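Local coordinates for 2-hydroxy-3-oxopropionate reductase (Polaromonas sp. JS666, PDB 4DLL), which probably catalyses the NAD(P)H-dependent, reversible reduction of 2-hydroxy-3-oxopropanoate (tartronate semialdehyde) to D-glycerate, at residues G160-I164 against L180-R185; L146-V150 against G193-K199; V206-I210 against S241-H247; H247-M251 against D305-F310. One frame throughout, in Å; residues are numbered along the deposited sequence.

Contact 1: G160-I164 against L180-R185; sequences GTLVI and LKVFGR
Leu162 and Gly184 meet at the tight end of this contact, where the two backbones close up with nothing in between. Leu162 N donates to Phe183 O (3.1 Å), while Leu162 O receives Arg185 N at 2.9 Å and has the CA of Gly184 only 3.1 Å away. A side chain on Gly184 would run into the Leu162 carbonyl oxygen, which helps account for the glycine. One step further, Ile164 N donates to Arg185 O at 2.9 Å. These bonds join neighbouring parallel strands of a beta-alpha-beta crossover, in which helix 170-183 leads from strand 162-167 to strand 184-190 at the edge of the sheet. Ile164 packs against the helix end: with CG1 anti to the carbonyl carbon (chi1 -57°), its CD1 lies 3.6 Å from Leu180 O and 4.0 Å from Phe183 CB. On the face carrying Val163 and Arg185 the side-chain contact is sparser. There the buried valine and the exposed arginine run alongside each other, Val163 CG2 coming obliquely to within 3.5 Å of Arg185 NH2, and Ala233 of the second subunit packs on both. The arginine bends at chi3 and hands its NH2 to the backbone oxygen of Glu232 of the second subunit.

Contact 2: L146-V150 against G193-K199; sequences LDTPV and GSGQLTK
A buried carboxylate-to-helix contact joins Asp147, within strand 144-151, to the first turn of helix 194-222, where the nucleotide-binding domain passes into the helical half of the chain. The side chain of Asp147 points toward the amide groups that a helix start leaves without backbone acceptors. Its OD2 takes Gln196 N at 2.8 Å, nearly head-on to the C-O bond, and Gly195 N through a weak, strongly bent bond. Gly193 N comes to OD1 from well out of the carboxylate plane, at 2.9 Å, the N-H being nearly straight (163°). Both oxygens are thus gripped, which should fix the rotation of the group, and the helix N-terminus would probably favour its negative charge. Gly195 has to lack a side chain, since a CB would collide with Asp147 O. The sequence from Gly193 to Lys199 resembles the glycine-rich helix start of the beta-hydroxyacid dehydrogenases, and Lys199 probably corresponds to the conserved lysine of that family. Between the two polar ends sits Pro149, its CG 3.3 Å from Gly195 O and 3.5 Å from Lys199 CB. The lysine chain, bent at chi2 (63°), runs antiparallel to the proline side chain, alongside it, and brings NZ to Val150 O at 2.9 Å, in the carbonyl plane. Gln203, one turn further along the helix, offers NZ a second, weak partner.

Contact 3: V206-I210 against S241-H247; sequences VGITI and SRVLQLH
Val243 overlaps three residues of helix 194-222 at once. Its CG1, placed opposite the backbone N by a chi1 of 160°, lies 3.6 Å from Thr209 CG2 and equally close to the backbone N of Ile210; its CG2 approaches Val206 CG1 at 4.2 Å. The isoleucine chain lies roughly perpendicular to the valine, CG1 against CG1 at 3.9 Å. Thr209 turns its methyl to this interface, while OG1 is hydrogen-bonded to Ile205 O in its own helix. The imidazole of His247 is sandwiched between apolar groups: Ile210 CD1 stands 4.2 Å above the ring plane, over its centre, while Leu246 CD2 lies against the opposite face, nearer the rim. The start of the short helix is fixed by Ser241, whose OG accepts Leu244 N at 2.8 Å in an almost straight N-cap bond (169°) while resting against the Thr209 methyl. An alanine at this position would remove that acceptor and is likely to leave the Leu244 amide without its mate, freeing the first turn that presents Val243. Phe238 of the second subunit covers Val206 and Val243, and Ser241 packs on Ser241 of the second subunit. Apolar helix-helix packing of this kind, continued across a subunit boundary, belongs to the helical C-terminal domain and dimer interface of the beta-hydroxyacid dehydrogenase fold.

Contact 4: H247-M251 against D305-F310; sequences HGQRM and DQSGLF
A water-assisted salt bridge in the helical C-terminal domain, with Asp305 buried and Arg250 partly exposed, links these two residues ahead of the last helix of the model. Arg250 reaches out with a straight chain and brings NH1 to Asp305 OD2 at 2.8 Å; the N-H is poorly aimed, so the hydrogen bond is weak, and the guanidinium and carboxylate planes stand 80° apart. A water in the guanidinium plane completes the link: it accepts from Arg250 NH1 and donates to Asp305 OD1 and, at 2.6 Å, to Gln306 OE1. Ser307 OG donates to the anti lone pair of Asp305 OD2 (2.9 Å), Ser307 N adds a weak bond to the same oxygen, and OD1 receives the backbone N atoms of Arg259 and Ala260. A leucine in place of Asp305 would probably leave the Arg250 charge without its mate and strip the Ser307 hydroxyl and the water of an acceptor. The imidazole of His247 presents its edge: CE1 lies 3.2 Å from Gln306 OE1, with ring and amide planes nearly perpendicular, and CB rests on Ser307 CB at 3.7 Å. Its buried ND1 has no partner in the model; Asp305 OD2, in the ring plane 3.8 Å from ND1, is too far to count as a bond. Met251, here selenomethionine, lays CG 3.7 Å from Phe310 CD2. Its selenium is 5.1 Å from the phenylalanine ring centroid and well off the normal, an oblique Met-aromatic contact that joins helix 247-252 to helix 309-315 within the C-terminal helical bundle.

Contact 1 lies in the sheet of the nucleotide-binding domain, contact 2 joins that sheet to helix 194-222, and contacts 3 and 4 belong to the helical half. Contact 1 falls within the span of chain that contact 2 brings together; the two, with centres 14 Å apart, touch where Ile164 packs on Val150 across neighbouring strands 144-151 and 162-167. Contacts 2 and 3 share helix 194-222, its start and its middle, about 21 Å apart between centres. Contacts 3 and 4 follow in order, share His247 and lie only 8 Å apart between centres. One long helix thus ties both domains together, and contacts 1, 2 and 3 also reach the second subunit.

Contact 1: G160-I164 against L180-R185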
loop_
_atom_site.group_PDB
_atom_site.type_symbol
_atom_site.label_atom_id
_atom_site.label_comp_id
_atom_site.label_asym_id
_atom_site.label_seq_id
_atom_site.Cartn_x
_atom_site.Cartn_y
_atom_site.Cartn_z
ATOM N N GLY A 160 -20.794 -5.705 -4.917
ATOM C CA GLY A 160 -20.438 -7.128 -5.035
ATOM C C GLY A 160 -19.026 -7.298 -5.529
ATOM O O GLY A 160 -18.731 -8.172 -6.362
ATOM N N THR A 161 -18.140 -6.452 -5.025
ATOM C CA THR A 161 -16.742 -6.477 -5.441
ATOM C C THR A 161 -15.890 -6.601 -4.146
ATOM O O THR A 161 -14.801 -6.049 -4.075
ATOM C CB THR A 161 -16.348 -5.166 -6.197
ATOM O OG1 THR A 161 -16.735 -4.075 -5.371
ATOM C CG2 THR A 161 -17.115 -5.026 -7.464
ATOM N N LEU A 162 -16.435 -7.290 -3.122
ATOM C CA LEU A 162 -15.603 -7.706 -1.962
ATOM C C LEU A 162 -14.586 -8.682 -2.500
ATOM O O LEU A 162 -14.733 -9.226 -3.584
ATOM C CB LEU A 162 -16.408 -8.358 -0.828
ATOM C CG LEU A 162 -17.335 -7.353 -0.115
ATOM C CD1 LEU A 162 -18.202 -8.050 0.935
ATOM C CD2 LEU A 162 -16.646 -6.085 0.520
ATOM N N VAL A 163 -13.528 -8.822 -1.723
ATOM C CA VAL A 163 -12.562 -9.902 -1.835
ATOM C C VAL A 163 -12.710 -10.818 -0.589
ATOM O O VAL A 163 -12.824 -10.320 0.540
ATOM C CB VAL A 163 -11.203 -9.199 -2.060
ATOM C CG1 VAL A 163 -10.125 -9.583 -1.102
ATOM C CG2 VAL A 163 -10.869 -9.177 -3.540
ATOM N N ILE A 164 -12.841 -12.121 -0.826
ATOM C CA ILE A 164 -13.162 -13.126 0.188
ATOM C C ILE A 164 -12.068 -14.191 0.241
ATOM O O ILE A 164 -11.655 -14.779 -0.787
ATOM C CB ILE A 164 -14.540 -13.811 -0.078
ATOM C CG1 ILE A 164 -15.663 -12.800 -0.146
ATOM C CG2 ILE A 164 -14.883 -14.879 0.966
ATOM C CD1 ILE A 164 -16.738 -13.186 -1.217
ATOM N N LEU A 180 -20.856 -17.236 -2.560
ATOM C CA LEU A 180 -19.738 -16.349 -2.444
ATOM C C LEU A 180 -19.658 -15.329 -3.561
ATOM O O LEU A 180 -19.480 -14.164 -3.263
ATOM C CB LEU A 180 -18.429 -17.111 -2.271
ATOM C CG LEU A 180 -18.375 -17.807 -0.902
ATOM C CD1 LEU A 180 -17.091 -18.527 -0.704
ATOM C CD2 LEU A 180 -18.685 -16.925 0.237
ATOM N N LYS A 181 -19.828 -15.770 -4.825
ATOM C CA LYS A 181 -19.825 -14.873 -6.004
ATOM C C LYS A 181 -20.773 -13.692 -5.916
ATOM O O LYS A 181 -20.542 -12.642 -6.524
ATOM C CB LYS A 181 -20.156 -15.622 -7.301
ATOM C CG LYS A 181 -19.534 -16.918 -7.442
ATOM C CD LYS A 181 -18.289 -16.884 -8.257
ATOM C CE LYS A 181 -18.168 -18.173 -9.094
ATOM N NZ LYS A 181 -16.973 -18.138 -10.037
ATOM N N VAL A 182 -21.878 -13.856 -5.209
ATOM C CA VAL A 182 -22.813 -12.761 -5.006
ATOM C C VAL A 182 -22.101 -11.601 -4.279
ATOM O O VAL A 182 -22.419 -10.421 -4.495
ATOM C CB VAL A 182 -24.071 -13.241 -4.205
ATOM C CG1 VAL A 182 -25.045 -12.102 -3.925
ATOM C CG2 VAL A 182 -24.813 -14.318 -4.948
ATOM N N PHE A 183 -21.151 -11.928 -3.394
ATOM C CA PHE A 183 -20.534 -10.859 -2.576
ATOM C C PHE A 183 -19.250 -10.329 -3.174
ATOM O O PHE A 183 -18.945 -9.157 -3.000
ATOM C CB PHE A 183 -20.242 -11.310 -1.173
ATOM C CG PHE A 183 -21.398 -11.946 -0.483
ATOM C CD1 PHE A 183 -22.625 -11.308 -0.427
ATOM C CD2 PHE A 183 -21.229 -13.180 0.147
ATOM C CE1 PHE A 183 -23.706 -11.913 0.235
ATOM C CE2 PHE A 183 -22.278 -13.798 0.796
ATOM C CZ PHE A 183 -23.530 -13.163 0.854
ATOM N N GLY A 184 -18.507 -11.173 -3.891
ATOM C CA GLY A 184 -17.326 -10.645 -4.567
ATOM C C GLY A 184 -16.499 -11.712 -5.180
ATOM O O GLY A 184 -17.016 -12.742 -5.568
ATOM N N ARG A 185 -15.210 -11.458 -5.315
ATOM C CA ARG A 185 -14.317 -12.495 -5.786
ATOM C C ARG A 185 -13.760 -13.327 -4.585
ATOM O O ARG A 185 -13.130 -12.766 -3.672
ATOM C CB ARG A 185 -13.188 -11.866 -6.619
ATOM C CG ARG A 185 -12.347 -12.895 -7.352
ATOM C CD ARG A 185 -11.133 -12.239 -8.115
ATOM N NE ARG A 185 -10.324 -11.331 -7.295
ATOM C CZ ARG A 185 -9.385 -11.726 -6.410
ATOM N NH1 ARG A 185 -9.136 -13.026 -6.207
ATOM N NH2 ARG A 185 -8.667 -10.820 -5.714
#

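Contact 2: L146-V150 against G193-K199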
loop_
_atom_site.group_PDB
_atom_site.type_symbol
_atom_site.label_atom_id
_atom_site.label_comp_id
_atom_site.label_asym_id
_atom_site.label_seq_id
_atom_site.Cartn_x
_atom_site.Cartn_y
_atom_site.Cartn_z
ATOM N N LEU A 146 -16.429 -23.378 6.595
ATOM C CA LEU A 146 -15.350 -22.669 5.922
ATOM C C LEU A 146 -15.171 -21.403 6.677
ATOM O O LEU A 146 -16.128 -20.935 7.285
ATOM C CB LEU A 146 -15.757 -22.229 4.534
ATOM C CG LEU A 146 -15.730 -23.289 3.507
ATOM C CD1 LEU A 146 -16.980 -23.977 3.770
ATOM C CD2 LEU A 146 -15.822 -22.479 2.237
ATOM N N ASP A 147 -13.995 -20.803 6.563
ATOM C CA ASP A 147 -13.773 -19.541 7.238
ATOM C C ASP A 147 -13.523 -18.622 6.071
ATOM O O ASP A 147 -12.600 -18.873 5.277
ATOM C CB ASP A 147 -12.616 -19.578 8.302
ATOM C CG ASP A 147 -11.328 -20.217 7.787
ATOM O OD1 ASP A 147 -11.317 -21.439 7.445
ATOM O OD2 ASP A 147 -10.300 -19.513 7.758
ATOM N N THR A 148 -14.406 -17.637 5.928
ATOM C CA THR A 148 -14.481 -16.828 4.736
ATOM C C THR A 148 -14.541 -15.324 5.033
ATOM O O THR A 148 -15.543 -14.643 4.706
ATOM C CB THR A 148 -15.653 -17.290 3.780
ATOM O OG1 THR A 148 -16.922 -16.916 4.305
ATOM C CG2 THR A 148 -15.636 -18.809 3.584
ATOM N N PRO A 149 -13.482 -14.788 5.680
ATOM C CA PRO A 149 -13.403 -13.301 5.851
ATOM C C PRO A 149 -13.254 -12.528 4.575
ATOM O O PRO A 149 -12.811 -13.086 3.533
ATOM C CB PRO A 149 -12.153 -13.106 6.693
ATOM C CG PRO A 149 -11.376 -14.342 6.473
ATOM C CD PRO A 149 -12.340 -15.456 6.296
ATOM N N VAL A 150 -13.616 -11.257 4.665
ATOM C CA VAL A 150 -13.661 -10.333 3.530
ATOM C C VAL A 150 -12.766 -9.115 3.718
ATOM O O VAL A 150 -12.439 -8.724 4.855
ATOM C CB VAL A 150 -15.111 -9.901 3.163
ATOM C CG1 VAL A 150 -16.038 -11.170 3.077
ATOM C CG2 VAL A 150 -15.673 -8.852 4.162
ATOM N N GLY A 193 -9.013 -22.413 8.880
ATOM C CA GLY A 193 -8.249 -21.383 9.561
ATOM C C GLY A 193 -7.383 -20.580 8.630
ATOM O O GLY A 193 -6.951 -19.501 8.993
ATOM N N SER A 194 -7.171 -21.100 7.418
ATOM C CA SER A 194 -6.457 -20.389 6.363
ATOM C C SER A 194 -7.034 -19.012 5.928
ATOM O O SER A 194 -6.277 -18.091 5.612
ATOM C CB SER A 194 -6.389 -21.283 5.136
ATOM O OG SER A 194 -5.276 -22.133 5.226
ATOM N N GLY A 195 -8.359 -18.886 5.916
ATOM C CA GLY A 195 -9.019 -17.660 5.570
ATOM C C GLY A 195 -8.690 -16.692 6.673
ATOM O O GLY A 195 -8.265 -15.580 6.397
ATOM N N GLN A 196 -8.883 -17.091 7.934
ATOM C CA GLN A 196 -8.558 -16.151 9.035
ATOM C C GLN A 196 -7.107 -15.743 9.013
ATOM O O GLN A 196 -6.752 -14.614 9.330
ATOM C CB GLN A 196 -8.918 -16.688 10.416
ATOM C CG GLN A 196 -10.374 -17.013 10.535
ATOM C CD GLN A 196 -11.275 -15.781 10.508
ATOM O OE1 GLN A 196 -12.498 -15.904 10.395
ATOM N NE2 GLN A 196 -10.689 -14.606 10.590
ATOM N N LEU A 197 -6.269 -16.656 8.577
ATOM C CA LEU A 197 -4.861 -16.360 8.545
ATOM C C LEU A 197 -4.571 -15.388 7.447
ATOM O O LEU A 197 -3.694 -14.546 7.608
ATOM C CB LEU A 197 -4.082 -17.647 8.357
ATOM C CG LEU A 197 -2.583 -17.548 8.223
ATOM C CD1 LEU A 197 -1.988 -17.801 9.599
ATOM C CD2 LEU A 197 -2.142 -18.576 7.188
ATOM N N THR A 198 -5.250 -15.540 6.293
ATOM C CA THR A 198 -5.018 -14.598 5.169
ATOM C C THR A 198 -5.621 -13.283 5.591
ATOM O O THR A 198 -5.068 -12.247 5.365
ATOM C CB THR A 198 -5.602 -15.128 3.834
ATOM O OG1 THR A 198 -4.986 -16.371 3.562
ATOM C CG2 THR A 198 -5.313 -14.217 2.655
ATOM N N LYS A 199 -6.783 -13.349 6.234
ATOM C CA LYS A 199 -7.317 -12.172 6.854
ATOM C C LYS A 199 -6.312 -11.375 7.761
ATOM O O LYS A 199 -6.286 -10.145 7.667
ATOM C CB LYS A 199 -8.649 -12.390 7.505
ATOM C CG LYS A 199 -9.306 -11.091 8.103
ATOM C CD LYS A 199 -9.671 -9.917 7.074
ATOM C CE LYS A 199 -10.773 -8.988 7.667
ATOM N NZ LYS A 199 -10.719 -7.698 6.986
#

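Contact 3: V206-I210 against S241-H247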
loop_
_atom_site.group_PDB
_atom_site.type_symbol
_atom_site.label_atom_id
_atom_site.label_comp_id
_atom_site.label_asym_id
_atom_site.label_seq_id
_atom_site.Cartn_x
_atom_site.Cartn_y
_atom_site.Cartn_z
ATOM N N VAL A 206 -2.869 -3.580 6.044
ATOM C CA VAL A 206 -3.658 -2.355 6.152
ATOM C C VAL A 206 -3.155 -1.510 7.364
ATOM O O VAL A 206 -2.967 -0.295 7.245
ATOM C CB VAL A 206 -5.248 -2.640 6.198
ATOM C CG1 VAL A 206 -6.088 -1.381 6.589
ATOM C CG2 VAL A 206 -5.746 -3.214 4.916
ATOM N N GLY A 207 -2.976 -2.151 8.509
ATOM C CA GLY A 207 -2.552 -1.476 9.736
ATOM C C GLY A 207 -1.210 -0.789 9.614
ATOM O O GLY A 207 -1.035 0.314 10.101
ATOM N N ILE A 208 -0.254 -1.411 8.949
ATOM C CA ILE A 208 1.036 -0.754 8.728
ATOM C C ILE A 208 0.978 0.371 7.654
ATOM O O ILE A 208 1.599 1.421 7.831
ATOM C CB ILE A 208 2.103 -1.826 8.377
ATOM C CG1 ILE A 208 2.277 -2.845 9.531
ATOM C CG2 ILE A 208 3.399 -1.210 8.094
ATOM C CD1 ILE A 208 2.866 -4.232 9.054
ATOM N N THR A 209 0.239 0.164 6.550
ATOM C CA THR A 209 0.192 1.107 5.462
ATOM C C THR A 209 -0.472 2.405 5.894
ATOM O O THR A 209 -0.032 3.485 5.558
ATOM C CB THR A 209 -0.502 0.541 4.240
ATOM O OG1 THR A 209 0.145 -0.683 3.877
ATOM C CG2 THR A 209 -0.357 1.550 3.092
ATOM N N ILE A 210 -1.487 2.274 6.718
ATOM C CA ILE A 210 -2.066 3.406 7.393
ATOM C C ILE A 210 -1.009 4.289 8.066
ATOM O O ILE A 210 -0.983 5.500 7.830
ATOM C CB ILE A 210 -3.140 2.908 8.387
ATOM C CG1 ILE A 210 -4.420 2.624 7.632
ATOM C CG2 ILE A 210 -3.523 3.959 9.401
ATOM C CD1 ILE A 210 -5.485 1.830 8.540
ATOM N N SER A 241 -1.680 3.194 -3.303
ATOM C CA SER A 241 -2.323 2.052 -2.654
ATOM C C SER A 241 -3.822 2.302 -2.400
ATOM O O SER A 241 -4.282 3.443 -2.491
ATOM C CB SER A 241 -1.638 1.761 -1.347
ATOM O OG SER A 241 -2.057 2.672 -0.344
ATOM N N ARG A 242 -4.595 1.256 -2.087
ATOM C CA ARG A 242 -5.991 1.450 -1.689
ATOM C C ARG A 242 -6.045 2.215 -0.337
ATOM O O ARG A 242 -6.915 3.054 -0.152
ATOM C CB ARG A 242 -6.755 0.095 -1.585
ATOM C CG ARG A 242 -8.317 0.240 -1.413
ATOM C CD ARG A 242 -8.947 0.606 -2.803
ATOM N NE ARG A 242 -8.363 -0.299 -3.808
ATOM C CZ ARG A 242 -8.835 -1.535 -4.052
ATOM N NH1 ARG A 242 -9.932 -1.967 -3.392
ATOM N NH2 ARG A 242 -8.226 -2.337 -4.954
ATOM N N VAL A 243 -5.051 1.999 0.534
ATOM C CA VAL A 243 -4.978 2.746 1.806
ATOM C C VAL A 243 -4.712 4.251 1.604
ATOM O O VAL A 243 -5.398 5.093 2.261
ATOM C CB VAL A 243 -3.997 2.117 2.784
ATOM C CG1 VAL A 243 -3.532 3.128 3.906
ATOM C CG2 VAL A 243 -4.627 0.857 3.376
ATOM N N LEU A 244 -3.776 4.603 0.696
ATOM C CA LEU A 244 -3.555 6.025 0.398
ATOM C C LEU A 244 -4.837 6.694 -0.106
ATOM O O LEU A 244 -5.221 7.736 0.406
ATOM C CB LEU A 244 -2.422 6.241 -0.621
ATOM C CG LEU A 244 -2.162 7.647 -1.190
ATOM C CD1 LEU A 244 -1.824 8.644 -0.060
ATOM C CD2 LEU A 244 -1.006 7.649 -2.250
ATOM N N GLN A 245 -5.487 6.105 -1.110
ATOM C CA GLN A 245 -6.702 6.697 -1.677
ATOM C C GLN A 245 -7.891 6.719 -0.697
ATOM O O GLN A 245 -8.694 7.654 -0.739
ATOM C CB GLN A 245 -7.138 5.976 -2.960
ATOM C CG GLN A 245 -6.014 5.914 -4.058
ATOM C CD GLN A 245 -5.460 7.342 -4.453
ATOM O OE1 GLN A 245 -4.233 7.594 -4.431
ATOM N NE2 GLN A 245 -6.374 8.259 -4.781
ATOM N N LEU A 246 -8.052 5.691 0.151
ATOM C CA LEU A 246 -9.233 5.722 1.010
ATOM C C LEU A 246 -8.906 6.466 2.287
ATOM O O LEU A 246 -9.310 7.596 2.432
ATOM C CB LEU A 246 -9.815 4.335 1.287
ATOM C CG LEU A 246 -11.107 4.260 2.135
ATOM C CD1 LEU A 246 -12.405 4.458 1.234
ATOM C CD2 LEU A 246 -11.164 2.927 2.925
ATOM N N HIS A 247 -8.145 5.847 3.189
ATOM C CA HIS A 247 -7.730 6.478 4.451
ATOM C C HIS A 247 -6.903 7.743 4.356
ATOM O O HIS A 247 -6.915 8.558 5.292
ATOM C CB HIS A 247 -6.938 5.482 5.250
ATOM C CG HIS A 247 -7.598 4.141 5.332
ATOM N ND1 HIS A 247 -8.540 3.837 6.289
ATOM C CD2 HIS A 247 -7.483 3.044 4.549
ATOM C CE1 HIS A 247 -8.966 2.603 6.100
ATOM N NE2 HIS A 247 -8.353 2.107 5.041
#

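Contact 4: H247-M251 against D305-F310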
loop_
_atom_site.group_PDB
_atom_site.type_symbol
_atom_site.label_atom_id
_atom_site.label_comp_id
_atom_site.label_asym_id
_atom_site.label_seq_id
_atom_site.Cartn_x
_atom_site.Cartn_y
_atom_site.Cartn_z
ATOM N N HIS A 247 -8.145 5.847 3.189
ATOM C CA HIS A 247 -7.730 6.478 4.451
ATOM C C HIS A 247 -6.903 7.743 4.356
ATOM O O HIS A 247 -6.915 8.558 5.292
ATOM C CB HIS A 247 -6.938 5.482 5.250
ATOM C CG HIS A 247 -7.598 4.141 5.332
ATOM N ND1 HIS A 247 -8.540 3.837 6.289
ATOM C CD2 HIS A 247 -7.483 3.044 4.549
ATOM C CE1 HIS A 247 -8.966 2.603 6.100
ATOM N NE2 HIS A 247 -8.353 2.107 5.041
ATOM N N GLY A 248 -6.123 7.886 3.291
ATOM C CA GLY A 248 -5.320 9.063 3.133
ATOM C C GLY A 248 -6.158 10.322 2.874
ATOM O O GLY A 248 -5.823 11.420 3.377
ATOM N N GLN A 249 -7.221 10.176 2.070
ATOM C CA GLN A 249 -8.149 11.265 1.813
ATOM C C GLN A 249 -8.815 11.691 3.115
ATOM O O GLN A 249 -8.958 12.905 3.334
ATOM C CB GLN A 249 -9.170 10.928 0.730
ATOM C CG GLN A 249 -10.003 12.140 0.214
ATOM C CD GLN A 249 -9.195 13.475 -0.108
ATOM O OE1 GLN A 249 -9.779 14.572 -0.100
ATOM N NE2 GLN A 249 -7.897 13.378 -0.373
ATOM N N ARG A 250 -9.127 10.720 3.991
ATOM C CA ARG A 250 -9.660 11.002 5.336
ATOM C C ARG A 250 -8.610 11.673 6.204
ATOM O O ARG A 250 -8.927 12.322 7.234
ATOM C CB ARG A 250 -10.132 9.730 6.062
ATOM C CG ARG A 250 -11.363 8.994 5.475
ATOM C CD ARG A 250 -11.487 7.574 6.052
ATOM N NE ARG A 250 -12.541 6.819 5.406
ATOM C CZ ARG A 250 -12.784 5.517 5.562
ATOM N NH1 ARG A 250 -12.055 4.769 6.382
ATOM N NH2 ARG A 250 -13.782 4.951 4.875
HETATM N N MSE A 251 -7.349 11.464 5.871
HETATM C CA MSE A 251 -6.313 12.074 6.686
HETATM C C MSE A 251 -6.206 13.543 6.300
HETATM O O MSE A 251 -6.106 14.438 7.172
HETATM C CB MSE A 251 -4.977 11.374 6.504
HETATM C CG MSE A 251 -4.932 10.009 7.193
HETATM SE SE MSE A 251 -3.264 9.110 6.728
HETATM C CE MSE A 251 -3.931 7.294 7.294
ATOM N N ASP A 305 -12.026 6.163 13.467
ATOM C CA ASP A 305 -11.679 5.236 12.382
ATOM C C ASP A 305 -10.238 4.778 12.522
ATOM O O ASP A 305 -9.404 5.446 13.176
ATOM C CB ASP A 305 -11.841 5.947 11.022
ATOM C CG ASP A 305 -11.836 4.973 9.839
ATOM O OD1 ASP A 305 -12.668 4.046 9.872
ATOM O OD2 ASP A 305 -10.994 5.121 8.897
ATOM N N GLN A 306 -9.941 3.646 11.885
ATOM C CA GLN A 306 -8.563 3.115 11.783
ATOM C C GLN A 306 -7.495 4.142 11.269
ATOM O O GLN A 306 -6.349 4.125 11.722
ATOM C CB GLN A 306 -8.545 1.771 11.027
ATOM C CG GLN A 306 -9.136 1.850 9.635
ATOM C CD GLN A 306 -9.431 0.475 8.983
ATOM O OE1 GLN A 306 -10.250 0.380 8.052
ATOM N NE2 GLN A 306 -8.764 -0.580 9.466
ATOM N N SER A 307 -7.886 5.074 10.401
ATOM C CA SER A 307 -6.967 6.097 9.906
ATOM C C SER A 307 -6.605 7.081 11.000
ATOM O O SER A 307 -5.645 7.849 10.858
ATOM C CB SER A 307 -7.512 6.829 8.671
ATOM O OG SER A 307 -8.886 7.075 8.800
ATOM N N GLY A 308 -7.350 7.007 12.105
ATOM C CA GLY A 308 -7.184 7.872 13.253
ATOM C C GLY A 308 -5.820 7.709 13.873
ATOM O O GLY A 308 -5.500 8.397 14.840
ATOM N N LEU A 309 -4.983 6.847 13.292
ATOM C CA LEU A 309 -3.619 6.634 13.788
ATOM C C LEU A 309 -2.724 7.816 13.477
ATOM O O LEU A 309 -1.765 8.098 14.208
ATOM C CB LEU A 309 -3.019 5.317 13.238
ATOM C CG LEU A 309 -1.562 5.019 13.524
ATOM C CD1 LEU A 309 -1.420 4.591 14.999
ATOM C CD2 LEU A 309 -0.982 3.955 12.590
ATOM N N PHE A 310 -3.031 8.474 12.376
ATOM C CA PHE A 310 -2.585 9.821 12.086
ATOM C C PHE A 310 -2.582 10.702 13.348
ATOM O O PHE A 310 -1.587 11.378 13.632
ATOM C CB PHE A 310 -3.587 10.390 11.104
ATOM C CG PHE A 310 -3.247 11.722 10.558
ATOM C CD1 PHE A 310 -3.734 12.883 11.172
ATOM C CD2 PHE A 310 -2.541 11.831 9.366
ATOM C CE1 PHE A 310 -3.469 14.151 10.641
ATOM C CE2 PHE A 310 -2.250 13.083 8.824
ATOM C CZ PHE A 310 -2.721 14.260 9.473
HETATM O O HOH W 1 -12.050 2.260 7.817
#